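Type III Pentaketide Synthase (Neurospora crassa, PDB 3EUO) probably catalyses, as a fungal type III polyketide synthase, the stepwise condensation of acyl units into a pentaketide. Local coordinates at residues E87-A92 against L170-E175; H105-T110 against L150-N155; T194-A199 against V252-R257. All blocks are in the same frame, centred on the assembly; numbering follows the deposited sequence.

Interaction 1 of 3, residues E87-A92 against L170-E175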
ATOM      1  N   GLU A  87      -6.714  12.792 -14.785  1.00 14.01           N
ATOM      2  CA  GLU A  87      -7.411  14.082 -14.907  1.00 14.67           C
ATOM      3  C   GLU A  87      -7.608  14.800 -13.564  1.00 14.53           C
ATOM      4  O   GLU A  87      -7.423  16.020 -13.475  1.00 14.61           O
ATOM      5  CB  GLU A  87      -8.735  13.904 -15.662  1.00 15.24           C
ATOM      6  CG  GLU A  87      -9.577  15.178 -15.815  1.00 17.98           C
ATOM      7  CD  GLU A  87      -8.909  16.268 -16.663  1.00 21.73           C
ATOM      8  OE1 GLU A  87      -7.925  15.987 -17.385  1.00 23.12           O
ATOM      9  OE2 GLU A  87      -9.386  17.421 -16.604  1.00 24.31           O
ATOM     10  N   ALA A  88      -7.967  14.045 -12.521  1.00 14.09           N
ATOM     11  CA  ALA A  88      -8.107  14.598 -11.170  1.00 13.73           C
ATOM     12  C   ALA A  88      -6.777  15.181 -10.683  1.00 13.95           C
ATOM     13  O   ALA A  88      -6.731  16.285 -10.145  1.00 13.89           O
ATOM     14  CB  ALA A  88      -8.602  13.525 -10.202  1.00 14.12           C
ATOM     15  N   SER A  89      -5.701  14.430 -10.894  1.00 13.55           N
ATOM     16  CA  SER A  89      -4.359  14.868 -10.525  1.00 13.68           C
ATOM     17  C   SER A  89      -3.948  16.117 -11.295  1.00 14.71           C
ATOM     18  O   SER A  89      -3.336  17.021 -10.720  1.00 14.22           O
ATOM     19  CB  SER A  89      -3.346  13.744 -10.759  1.00 13.56           C
ATOM     20  OG  SER A  89      -3.638  12.619  -9.936  1.00 12.33           O
ATOM     21  N   ARG A  90      -4.275  16.152 -12.590  1.00 14.92           N
ATOM     22  CA  ARG A  90      -3.977  17.315 -13.426  1.00 16.86           C
ATOM     23  C   ARG A  90      -4.637  18.584 -12.891  1.00 16.42           C
ATOM     24  O   ARG A  90      -4.016  19.644 -12.859  1.00 16.63           O
ATOM     25  CB  ARG A  90      -4.424  17.090 -14.871  1.00 16.57           C
ATOM     26  CG  ARG A  90      -3.504  16.201 -15.689  1.00 19.25           C
ATOM     27  CD  ARG A  90      -3.861  16.258 -17.190  1.00 20.00           C
ATOM     28  NE  ARG A  90      -3.185  15.213 -17.963  1.00 26.07           N
ATOM     29  CZ  ARG A  90      -1.906  15.248 -18.340  1.00 27.78           C
ATOM     30  NH1 ARG A  90      -1.130  16.283 -18.023  1.00 29.33           N
ATOM     31  NH2 ARG A  90      -1.397  14.237 -19.039  1.00 28.20           N
ATOM     32  N   LYS A  91      -5.900  18.468 -12.489  1.00 16.06           N
ATOM     33  CA  LYS A  91      -6.662  19.628 -12.026  1.00 16.18           C
ATOM     34  C   LYS A  91      -6.178  20.121 -10.670  1.00 15.94           C
ATOM     35  O   LYS A  91      -6.125  21.326 -10.422  1.00 15.98           O
ATOM     36  CB  LYS A  91      -8.160  19.319 -12.000  1.00 16.40           C
ATOM     37  CG  LYS A  91      -8.748  19.134 -13.403  1.00 15.91           C
ATOM     38  CD  LYS A  91     -10.271  19.076 -13.407  1.00 17.18           C
ATOM     39  CE  LYS A  91     -10.802  17.731 -12.971  1.00 15.92           C
ATOM     40  NZ  LYS A  91     -12.294  17.638 -13.177  1.00 17.02           N
ATOM     41  N   ALA A  92      -5.824  19.181  -9.797  1.00 15.43           N
ATOM     42  CA  ALA A  92      -5.246  19.522  -8.500  1.00 15.23           C
ATOM     43  C   ALA A  92      -3.928  20.266  -8.691  1.00 15.03           C
ATOM     44  O   ALA A  92      -3.711  21.306  -8.079  1.00 15.22           O
ATOM     45  CB  ALA A  92      -5.050  18.270  -7.651  1.00 15.28           C
ATOM     46  N   LEU A 170       1.416  14.805  -4.291  1.00 11.76           N
ATOM     47  CA  LEU A 170       0.179  14.430  -4.951  1.00 11.64           C
ATOM     48  C   LEU A 170      -0.477  13.335  -4.123  1.00 11.60           C
ATOM     49  O   LEU A 170       0.063  12.228  -4.019  1.00 12.08           O
ATOM     50  CB  LEU A 170       0.433  13.939  -6.387  1.00 11.39           C
ATOM     51  CG  LEU A 170      -0.788  13.430  -7.174  1.00 11.96           C
ATOM     52  CD1 LEU A 170      -1.923  14.460  -7.221  1.00 12.56           C
ATOM     53  CD2 LEU A 170      -0.405  13.024  -8.578  1.00 11.83           C
ATOM     54  N   VAL A 171      -1.638  13.649  -3.551  1.00 11.57           N
ATOM     55  CA  VAL A 171      -2.417  12.684  -2.764  1.00 11.30           C
ATOM     56  C   VAL A 171      -3.622  12.245  -3.589  1.00 11.32           C
ATOM     57  O   VAL A 171      -4.471  13.065  -3.934  1.00 11.63           O
ATOM     58  CB  VAL A 171      -2.905  13.272  -1.426  1.00 11.46           C
ATOM     59  CG1 VAL A 171      -3.352  12.143  -0.482  1.00 10.15           C
ATOM     60  CG2 VAL A 171      -1.812  14.115  -0.764  1.00 11.27           C
ATOM     61  N   LEU A 172      -3.708  10.951  -3.885  1.00 11.28           N
ATOM     62  CA  LEU A 172      -4.633  10.478  -4.913  1.00 11.08           C
ATOM     63  C   LEU A 172      -5.451   9.265  -4.475  1.00 10.98           C
ATOM     64  O   LEU A 172      -4.908   8.322  -3.912  1.00 11.14           O
ATOM     65  CB  LEU A 172      -3.852  10.147  -6.201  1.00 11.11           C
ATOM     66  CG  LEU A 172      -4.596   9.509  -7.393  1.00 11.63           C
ATOM     67  CD1 LEU A 172      -5.573  10.493  -8.028  1.00 11.74           C
ATOM     68  CD2 LEU A 172      -3.604   8.972  -8.435  1.00 11.20           C
ATOM     69  N   ALA A 173      -6.752   9.300  -4.754  1.00 10.87           N
ATOM     70  CA  ALA A 173      -7.619   8.134  -4.546  1.00 10.78           C
ATOM     71  C   ALA A 173      -8.362   7.803  -5.827  1.00 11.43           C
ATOM     72  O   ALA A 173      -8.912   8.693  -6.487  1.00 11.61           O
ATOM     73  CB  ALA A 173      -8.598   8.388  -3.420  1.00 11.34           C
ATOM     74  N   LEU A 174      -8.356   6.527  -6.191  1.00 11.01           N
ATOM     75  CA  LEU A 174      -9.121   6.059  -7.338  1.00 10.80           C
ATOM     76  C   LEU A 174      -9.835   4.772  -6.961  1.00 10.95           C
ATOM     77  O   LEU A 174      -9.212   3.829  -6.464  1.00 10.65           O
ATOM     78  CB  LEU A 174      -8.194   5.845  -8.542  1.00 10.62           C
ATOM     79  CG  LEU A 174      -8.709   5.046  -9.748  1.00 10.79           C
ATOM     80  CD1 LEU A 174      -9.883   5.739 -10.452  1.00 11.48           C
ATOM     81  CD2 LEU A 174      -7.571   4.798 -10.730  1.00 10.76           C
ATOM     82  N   GLU A 175     -11.142   4.730  -7.209  1.00 11.13           N
ATOM     83  CA  GLU A 175     -11.920   3.522  -6.951  1.00 11.23           C
ATOM     84  C   GLU A 175     -12.845   3.249  -8.120  1.00 11.28           C
ATOM     85  O   GLU A 175     -13.498   4.162  -8.625  1.00 11.13           O
ATOM     86  CB  GLU A 175     -12.733   3.625  -5.650  1.00 11.15           C
ATOM     87  CG  GLU A 175     -11.914   3.963  -4.394  1.00 12.52           C
ATOM     88  CD  GLU A 175     -11.042   2.822  -3.876  1.00 13.71           C
ATOM     89  OE1 GLU A 175     -10.969   1.735  -4.499  1.00 12.37           O
ATOM     90  OE2 GLU A 175     -10.410   3.024  -2.815  1.00 12.50           O
TER
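Ser-89 meets the ends of Leu-170 and Leu-172 where helix 70-96 lies on the mixed sheet of the thiolase fold, the architecture shared by the chalcone synthase family. The serine side chain points from the helix at strand 168-175 and comes down between the two leucines, which lie two residues apart on the same face of the strand. Its OG is 3.5 Å from Leu-170 CD2 and equally 3.5 Å from Leu-172 CD1. Ser-89 CB also rests on the first leucine, 3.7 Å from Leu-170 CD2 and 3.9 Å from Leu-170 CD1, whereas Leu-172 meets the hydroxyl alone, through CD1 and, at 3.9 Å from Ser-89 OG, its CD2. In both leucines CG lies opposite the backbone N (chi1 176° and 175°), and this extends each isobutyl group off the strand until its end reaches the helix. With an alanine in place of Leu-170, both methyls that touch the serine would be gone, which would probably open a gap between helix and strand and take away the methyls that Ser-89 CB rests on from the strand side. The hydroxyl bonds nothing on the strand; its hydrogen bond goes back to Ala-85 O, one turn earlier in its own helix, and a polar atom buried among methyl groups is satisfied in that way. Helix 119-127 closes the same layer, Leu-127 touching both Ser-89 and Leu-170. Beneath, the strand is held between two neighbours by backbone hydrogen bonds: Leu-170 and Leu-172 pair with strand 105-109, and Val-171, turned from the helix, pairs with Val-208. A further tie of the helix to the sheet comes from Lys-91, whose NZ bonds to Val-10 O and Gln-11 OE1.

Interaction 2 of 3, residues H105-T110 against L150-N155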
ATOM      1  N   HIS A 105       6.607  13.802  -3.831  1.00 13.39           N
ATOM      2  CA  HIS A 105       6.090  12.520  -3.360  1.00 12.80           C
ATOM      3  C   HIS A 105       4.713  12.320  -3.979  1.00 12.33           C
ATOM      4  O   HIS A 105       4.053  13.285  -4.388  1.00 12.44           O
ATOM      5  CB  HIS A 105       5.852  12.496  -1.841  1.00 12.96           C
ATOM      6  CG  HIS A 105       7.023  12.873  -0.983  1.00 13.63           C
ATOM      7  ND1 HIS A 105       7.560  14.143  -0.959  1.00 15.33           N
ATOM      8  CD2 HIS A 105       7.676  12.173  -0.026  1.00 14.69           C
ATOM      9  CE1 HIS A 105       8.531  14.192  -0.063  1.00 15.65           C
ATOM     10  NE2 HIS A 105       8.614  13.011   0.526  1.00 15.16           N
ATOM     11  N   MET A 106       4.263  11.070  -3.997  1.00 11.89           N
ATOM     12  CA  MET A 106       2.905  10.717  -4.386  1.00 10.88           C
ATOM     13  C   MET A 106       2.405   9.728  -3.335  1.00 11.10           C
ATOM     14  O   MET A 106       3.112   8.779  -3.001  1.00 11.48           O
ATOM     15  CB  MET A 106       2.910  10.085  -5.783  1.00 11.21           C
ATOM     16  CG  MET A 106       1.547   9.758  -6.380  1.00 12.37           C
ATOM     17  SD  MET A 106       1.759   9.171  -8.096  1.00  7.38           S
ATOM     18  CE  MET A 106       1.520  10.654  -9.037  1.00 18.15           C
ATOM     19  N   VAL A 107       1.228   9.978  -2.768  1.00 11.10           N
ATOM     20  CA  VAL A 107       0.596   9.001  -1.864  1.00 11.20           C
ATOM     21  C   VAL A 107      -0.756   8.647  -2.458  1.00 11.80           C
ATOM     22  O   VAL A 107      -1.644   9.496  -2.520  1.00 12.23           O
ATOM     23  CB  VAL A 107       0.410   9.524  -0.414  1.00 11.29           C
ATOM     24  CG1 VAL A 107      -0.216   8.441   0.470  1.00 11.77           C
ATOM     25  CG2 VAL A 107       1.741   9.965   0.185  1.00 10.79           C
ATOM     26  N   SER A 108      -0.902   7.398  -2.894  1.00 11.30           N
ATOM     27  CA  SER A 108      -2.095   6.952  -3.613  1.00 11.73           C
ATOM     28  C   SER A 108      -2.801   5.853  -2.855  1.00 11.15           C
ATOM     29  O   SER A 108      -2.186   5.135  -2.076  1.00 11.14           O
ATOM     30  CB  SER A 108      -1.734   6.438  -5.015  1.00 11.43           C
ATOM     31  OG  SER A 108      -1.027   7.427  -5.747  1.00 12.88           O
ATOM     32  N   THR A 109      -4.095   5.711  -3.105  1.00 11.68           N
ATOM     33  CA  THR A 109      -4.847   4.628  -2.486  1.00 11.69           C
ATOM     34  C   THR A 109      -5.872   4.055  -3.457  1.00 11.61           C
ATOM     35  O   THR A 109      -6.352   4.750  -4.357  1.00 11.99           O
ATOM     36  CB  THR A 109      -5.492   5.085  -1.151  1.00 12.12           C
ATOM     37  OG1 THR A 109      -6.023   3.955  -0.443  1.00 13.23           O
ATOM     38  CG2 THR A 109      -6.576   6.116  -1.376  1.00 12.35           C
ATOM     39  N   THR A 110      -6.158   2.768  -3.285  1.00 11.20           N
ATOM     40  CA  THR A 110      -7.292   2.099  -3.924  1.00 10.66           C
ATOM     41  C   THR A 110      -7.534   0.777  -3.212  1.00 11.00           C
ATOM     42  O   THR A 110      -6.599   0.185  -2.688  1.00 11.16           O
ATOM     43  CB  THR A 110      -7.076   1.843  -5.441  1.00 10.52           C
ATOM     44  OG1 THR A 110      -8.300   1.363  -6.022  1.00 11.23           O
ATOM     45  CG2 THR A 110      -5.949   0.824  -5.697  1.00 10.76           C
ATOM     46  N   LEU A 150      -3.987  11.324   3.150  1.00 11.96           N
ATOM     47  CA  LEU A 150      -3.710  12.699   3.551  1.00 12.12           C
ATOM     48  C   LEU A 150      -2.792  12.780   4.782  1.00 12.03           C
ATOM     49  O   LEU A 150      -1.851  13.572   4.800  1.00 11.90           O
ATOM     50  CB  LEU A 150      -5.010  13.480   3.808  1.00 12.39           C
ATOM     51  CG  LEU A 150      -4.846  14.983   4.061  1.00 12.84           C
ATOM     52  CD1 LEU A 150      -4.315  15.722   2.825  1.00 12.21           C
ATOM     53  CD2 LEU A 150      -6.158  15.588   4.541  1.00 12.14           C
ATOM     54  N   ARG A 151      -3.079  11.959   5.791  1.00 12.12           N
ATOM     55  CA  ARG A 151      -2.302  11.949   7.031  1.00 12.81           C
ATOM     56  C   ARG A 151      -0.886  11.429   6.780  1.00 13.00           C
ATOM     57  O   ARG A 151       0.098  11.956   7.325  1.00 12.65           O
ATOM     58  CB  ARG A 151      -3.024  11.096   8.084  1.00 13.12           C
ATOM     59  CG  ARG A 151      -2.254  10.892   9.395  1.00 13.35           C
ATOM     60  CD  ARG A 151      -3.071  10.099  10.432  1.00 13.66           C
ATOM     61  NE  ARG A 151      -3.661   8.889   9.864  1.00 14.90           N
ATOM     62  CZ  ARG A 151      -2.974   7.788   9.568  1.00 15.77           C
ATOM     63  NH1 ARG A 151      -1.665   7.738   9.796  1.00 15.36           N
ATOM     64  NH2 ARG A 151      -3.597   6.739   9.035  1.00 16.51           N
ATOM     65  N   THR A 152      -0.787  10.392   5.952  1.00 12.59           N
ATOM     66  CA  THR A 152       0.508   9.850   5.560  1.00 12.53           C
ATOM     67  C   THR A 152       1.310  10.924   4.823  1.00 12.38           C
ATOM     68  O   THR A 152       2.466  11.156   5.152  1.00 12.39           O
ATOM     69  CB  THR A 152       0.358   8.594   4.694  1.00 12.52           C
ATOM     70  OG1 THR A 152      -0.362   7.602   5.439  1.00 12.85           O
ATOM     71  CG2 THR A 152       1.732   8.033   4.307  1.00 12.62           C
ATOM     72  N   ALA A 153       0.677  11.589   3.856  1.00 12.45           N
ATOM     73  CA  ALA A 153       1.288  12.727   3.164  1.00 12.21           C
ATOM     74  C   ALA A 153       1.761  13.827   4.123  1.00 12.37           C
ATOM     75  O   ALA A 153       2.818  14.416   3.907  1.00 11.75           O
ATOM     76  CB  ALA A 153       0.340  13.305   2.133  1.00 12.29           C
ATOM     77  N   ALA A 154       0.978  14.107   5.169  1.00 12.18           N
ATOM     78  CA  ALA A 154       1.355  15.119   6.159  1.00 12.39           C
ATOM     79  C   ALA A 154       2.654  14.736   6.860  1.00 12.03           C
ATOM     80  O   ALA A 154       3.559  15.559   6.996  1.00 12.55           O
ATOM     81  CB  ALA A 154       0.234  15.328   7.181  1.00 11.96           C
ATOM     82  N   ASN A 155       2.751  13.479   7.290  1.00 12.33           N
ATOM     83  CA  ASN A 155       3.972  12.979   7.922  1.00 12.56           C
ATOM     84  C   ASN A 155       5.174  13.061   6.972  1.00 12.70           C
ATOM     85  O   ASN A 155       6.269  13.451   7.375  1.00 12.70           O
ATOM     86  CB  ASN A 155       3.781  11.535   8.400  1.00 12.63           C
ATOM     87  CG  ASN A 155       2.798  11.418   9.559  1.00 13.99           C
ATOM     88  OD1 ASN A 155       2.607  12.360  10.329  1.00 15.08           O
ATOM     89  ND2 ASN A 155       2.198  10.235   9.708  1.00 14.32           N
TER
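Val-107 projects from strand 105-109 at one turn of helix 145-162 and meets it at Thr-152 and Ala-153. The backbones come nearest at the same place, the CA atoms of Val-107 and Ala-153 being 6.3 Å apart. From CA the valine side chain leads to CB, 4.6 Å from Ala-153 CB, and there it forks. One branch, CG1, stands opposite the backbone N (chi1 -178°) and reaches Thr-152, with 4.3 Å between Val-107 CG1 and Thr-152 CB. The other branch, CG2, lies beside the backbone N and touches the alanine at two points: it is 4.1 Å from Ala-153 CA and 4.1 Å from Ala-153 CB. The small alanine thus lets the valine methyl come up against the helix backbone itself. These are purely apolar contacts, and no hydrogen bond crosses between the two segments. Helix 145-162 is the connection of a beta-alpha-beta crossover in the thiolase fold: it links parallel strands 134-138 and 168-175 and passes over strand 105-109, which lies between them in the sheet. Cys-143, present in this crystal as 3-sulfinoalanine, lies just before this helix. The Thr-152 hydroxyl is turned to its own helix, OG1 bonding to Ala-148 O, and it is CB that meets Val-107. The helix also belongs to the dimer interface: Thr-152 packs on Val-136 of the second subunit, and Arg-151 and Asn-155 both bind Glu-134 of that subunit, Arg-151 having another carboxylate partner in Glu-372 of its own chain.

Interaction 3 of 3, residues T194-A199 against V252-R257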
ATOM      1  N   THR A 194     -28.222 -10.779   2.252  1.00 17.52           N
ATOM      2  CA  THR A 194     -28.605  -9.432   1.868  1.00 17.58           C
ATOM      3  C   THR A 194     -27.346  -8.572   1.834  1.00 17.09           C
ATOM      4  O   THR A 194     -26.934  -7.998   2.847  1.00 17.45           O
ATOM      5  CB  THR A 194     -29.670  -8.856   2.818  1.00 17.97           C
ATOM      6  OG1 THR A 194     -29.140  -8.798   4.145  1.00 22.31           O
ATOM      7  CG2 THR A 194     -30.879  -9.753   2.842  1.00 16.75           C
ATOM      8  N   ARG A 195     -26.727  -8.530   0.661  1.00 15.69           N
ATOM      9  CA  ARG A 195     -25.493  -7.791   0.431  1.00 14.94           C
ATOM     10  C   ARG A 195     -25.836  -6.466  -0.226  1.00 14.53           C
ATOM     11  O   ARG A 195     -26.243  -6.433  -1.385  1.00 14.64           O
ATOM     12  CB  ARG A 195     -24.569  -8.598  -0.484  1.00 14.65           C
ATOM     13  CG  ARG A 195     -24.290  -9.999   0.025  1.00 14.21           C
ATOM     14  CD  ARG A 195     -23.441 -10.786  -0.959  1.00 13.35           C
ATOM     15  NE  ARG A 195     -22.138 -10.160  -1.170  1.00 12.57           N
ATOM     16  CZ  ARG A 195     -21.081 -10.323  -0.373  1.00 13.47           C
ATOM     17  NH1 ARG A 195     -21.150 -11.113   0.694  1.00 13.31           N
ATOM     18  NH2 ARG A 195     -19.940  -9.707  -0.659  1.00 13.11           N
ATOM     19  N   ILE A 196     -25.662  -5.373   0.514  1.00 14.44           N
ATOM     20  CA  ILE A 196     -26.151  -4.064   0.059  1.00 14.28           C
ATOM     21  C   ILE A 196     -25.130  -3.202  -0.690  1.00 14.07           C
ATOM     22  O   ILE A 196     -25.455  -2.089  -1.108  1.00 14.16           O
ATOM     23  CB  ILE A 196     -26.781  -3.252   1.221  1.00 14.41           C
ATOM     24  CG1 ILE A 196     -25.695  -2.720   2.174  1.00 14.49           C
ATOM     25  CG2 ILE A 196     -27.819  -4.098   1.973  1.00 15.24           C
ATOM     26  CD1 ILE A 196     -26.174  -1.575   3.060  1.00 17.18           C
ATOM     27  N   GLY A 197     -23.911  -3.714  -0.866  1.00 14.25           N
ATOM     28  CA  GLY A 197     -22.843  -2.983  -1.552  1.00 14.52           C
ATOM     29  C   GLY A 197     -23.247  -2.407  -2.902  1.00 14.77           C
ATOM     30  O   GLY A 197     -22.923  -1.258  -3.210  1.00 15.36           O
ATOM     31  N   ILE A 198     -23.975  -3.185  -3.698  1.00 14.70           N
ATOM     32  CA  ILE A 198     -24.383  -2.729  -5.035  1.00 14.43           C
ATOM     33  C   ILE A 198     -25.401  -1.585  -5.022  1.00 14.46           C
ATOM     34  O   ILE A 198     -25.609  -0.935  -6.045  1.00 15.18           O
ATOM     35  CB  ILE A 198     -24.881  -3.887  -5.950  1.00 14.81           C
ATOM     36  CG1 ILE A 198     -26.065  -4.632  -5.318  1.00 14.38           C
ATOM     37  CG2 ILE A 198     -23.719  -4.800  -6.280  1.00 13.89           C
ATOM     38  CD1 ILE A 198     -26.820  -5.556  -6.299  1.00 14.94           C
ATOM     39  N   ALA A 199     -26.014  -1.339  -3.867  1.00 14.33           N
ATOM     40  CA  ALA A 199     -26.910  -0.190  -3.678  1.00 13.69           C
ATOM     41  C   ALA A 199     -26.140   1.101  -3.370  1.00 13.86           C
ATOM     42  O   ALA A 199     -26.685   2.211  -3.470  1.00 13.55           O
ATOM     43  CB  ALA A 199     -27.892  -0.479  -2.548  1.00 14.15           C
ATOM     44  N   VAL A 252     -17.452  -7.705  -0.564  1.00 13.85           N
ATOM     45  CA  VAL A 252     -17.751  -6.813   0.556  1.00 14.86           C
ATOM     46  C   VAL A 252     -18.090  -7.607   1.822  1.00 15.31           C
ATOM     47  O   VAL A 252     -18.834  -8.579   1.762  1.00 15.28           O
ATOM     48  CB  VAL A 252     -18.933  -5.881   0.216  1.00 15.32           C
ATOM     49  CG1 VAL A 252     -19.359  -5.079   1.435  1.00 15.12           C
ATOM     50  CG2 VAL A 252     -18.560  -4.941  -0.925  1.00 15.50           C
ATOM     51  N   VAL A 253     -17.511  -7.202   2.953  1.00 15.37           N
ATOM     52  CA  VAL A 253     -17.941  -7.681   4.268  1.00 16.27           C
ATOM     53  C   VAL A 253     -18.569  -6.474   4.964  1.00 16.98           C
ATOM     54  O   VAL A 253     -17.965  -5.403   5.029  1.00 16.45           O
ATOM     55  CB  VAL A 253     -16.762  -8.254   5.113  1.00 16.36           C
ATOM     56  CG1 VAL A 253     -17.230  -8.641   6.523  1.00 16.06           C
ATOM     57  CG2 VAL A 253     -16.142  -9.467   4.419  1.00 16.62           C
ATOM     58  N   LEU A 254     -19.797  -6.644   5.449  1.00 17.75           N
ATOM     59  CA  LEU A 254     -20.533  -5.551   6.070  1.00 18.99           C
ATOM     60  C   LEU A 254     -21.569  -6.098   7.051  1.00 19.37           C
ATOM     61  O   LEU A 254     -22.512  -6.796   6.662  1.00 19.71           O
ATOM     62  CB  LEU A 254     -21.185  -4.668   4.996  1.00 18.90           C
ATOM     63  CG  LEU A 254     -22.025  -3.444   5.376  1.00 20.34           C
ATOM     64  CD1 LEU A 254     -21.270  -2.466   6.287  1.00 20.56           C
ATOM     65  CD2 LEU A 254     -22.482  -2.741   4.113  1.00 20.10           C
ATOM     66  N   SER A 255     -21.374  -5.789   8.325  1.00 19.91           N
ATOM     67  CA  SER A 255     -22.256  -6.285   9.376  1.00 20.56           C
ATOM     68  C   SER A 255     -23.250  -5.199   9.754  1.00 21.18           C
ATOM     69  O   SER A 255     -23.030  -4.020   9.442  1.00 20.79           O
ATOM     70  CB  SER A 255     -21.452  -6.697  10.607  1.00 20.86           C
ATOM     71  OG  SER A 255     -21.217  -5.582  11.441  1.00 20.60           O
ATOM     72  N   PRO A 256     -24.356  -5.591  10.420  1.00 21.77           N
ATOM     73  CA  PRO A 256     -25.301  -4.591  10.926  1.00 22.38           C
ATOM     74  C   PRO A 256     -24.727  -3.718  12.045  1.00 22.64           C
ATOM     75  O   PRO A 256     -25.307  -2.682  12.362  1.00 23.46           O
ATOM     76  CB  PRO A 256     -26.477  -5.433  11.433  1.00 22.38           C
ATOM     77  CG  PRO A 256     -25.938  -6.786  11.644  1.00 22.28           C
ATOM     78  CD  PRO A 256     -24.805  -6.971  10.687  1.00 21.70           C
ATOM     79  N   ARG A 257     -23.594  -4.120  12.618  1.00 22.65           N
ATOM     80  CA  ARG A 257     -22.961  -3.369  13.716  1.00 22.45           C
ATOM     81  C   ARG A 257     -22.335  -2.039  13.289  1.00 21.98           C
ATOM     82  O   ARG A 257     -22.192  -1.130  14.109  1.00 21.45           O
ATOM     83  CB  ARG A 257     -21.873  -4.203  14.394  1.00 22.45           C
ATOM     84  CG  ARG A 257     -22.293  -5.584  14.871  1.00 24.47           C
ATOM     85  CD  ARG A 257     -21.076  -6.336  15.390  1.00 26.84           C
ATOM     86  NE  ARG A 257     -20.806  -6.031  16.787  1.00 28.86           N
ATOM     87  CZ  ARG A 257     -19.597  -5.924  17.337  1.00 27.27           C
ATOM     88  NH1 ARG A 257     -18.481  -6.060  16.619  1.00 24.72           N
ATOM     89  NH2 ARG A 257     -19.512  -5.651  18.628  1.00 27.27           N
TER
HETATM   90  O   HOH W   1     -18.568 -11.232   2.248  1.00 20.74           O
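Val-252 to Leu-254, the extended end of a beta-hairpin formed by strands 241-246 and 249-254, run past the Arg-195 to Gly-197 backbone, which bends here into the short, weakly bonded helix 197-200. Val-252 and Leu-254 both point at this bend, while Val-253 between them is turned away. Arg-195 approaches the hairpin with its guanidinium end, its chain bent at chi3 (61°), and NH2 gives a weak hydrogen bond of 2.9 Å to Val-252 O, with an N-H...O angle of only 122°. A water reinforces this link: lying in the guanidinium plane at its edge, it accepts from Arg-195 NH1 at 3.0 Å and donates to Val-252 O at 2.7 Å, so that one carbonyl oxygen receives both. Salt bridges from NE to Glu-184 and from NH1 to Glu-193 help fix the guanidinium. Gly-197 faces Val-252, where a side-chain carbon would probably be cramped against Val-252 CG2. Farther along, Ile-196 and Leu-254 cross at about a right angle near the surface, Ile-196 CG1 lying 3.8 Å from Leu-254 CD2 and Ile-196 CD1 4.0 Å from the same Leu-254 CD2. After the strand the chain turns towards helix 258-277, and Ser-255 OG, also bonded to Asp-240, caps this turn by accepting from Arg-257 N at 3.0 Å.

From the N terminus, helix 70-96 opens the long loop that interaction 1 closes at strand 168-175. Interaction 2 falls wholly within it: strand 105-109 follows helix 70-96, and helix 145-162 directly precedes strand 168-175. The two parallel strands are neighbours in the large sheet, and backbone hydrogen bonds such as Val-107 N to Leu-170 O join the contacts, whose helices cover opposite faces. Interaction 3 opens only after both have closed. Its centre is about 28 Å from each of theirs, across the centre of the chain, and its loop, about half strand, joins a segment of the N-terminal family region to a hairpin in the C-terminal one.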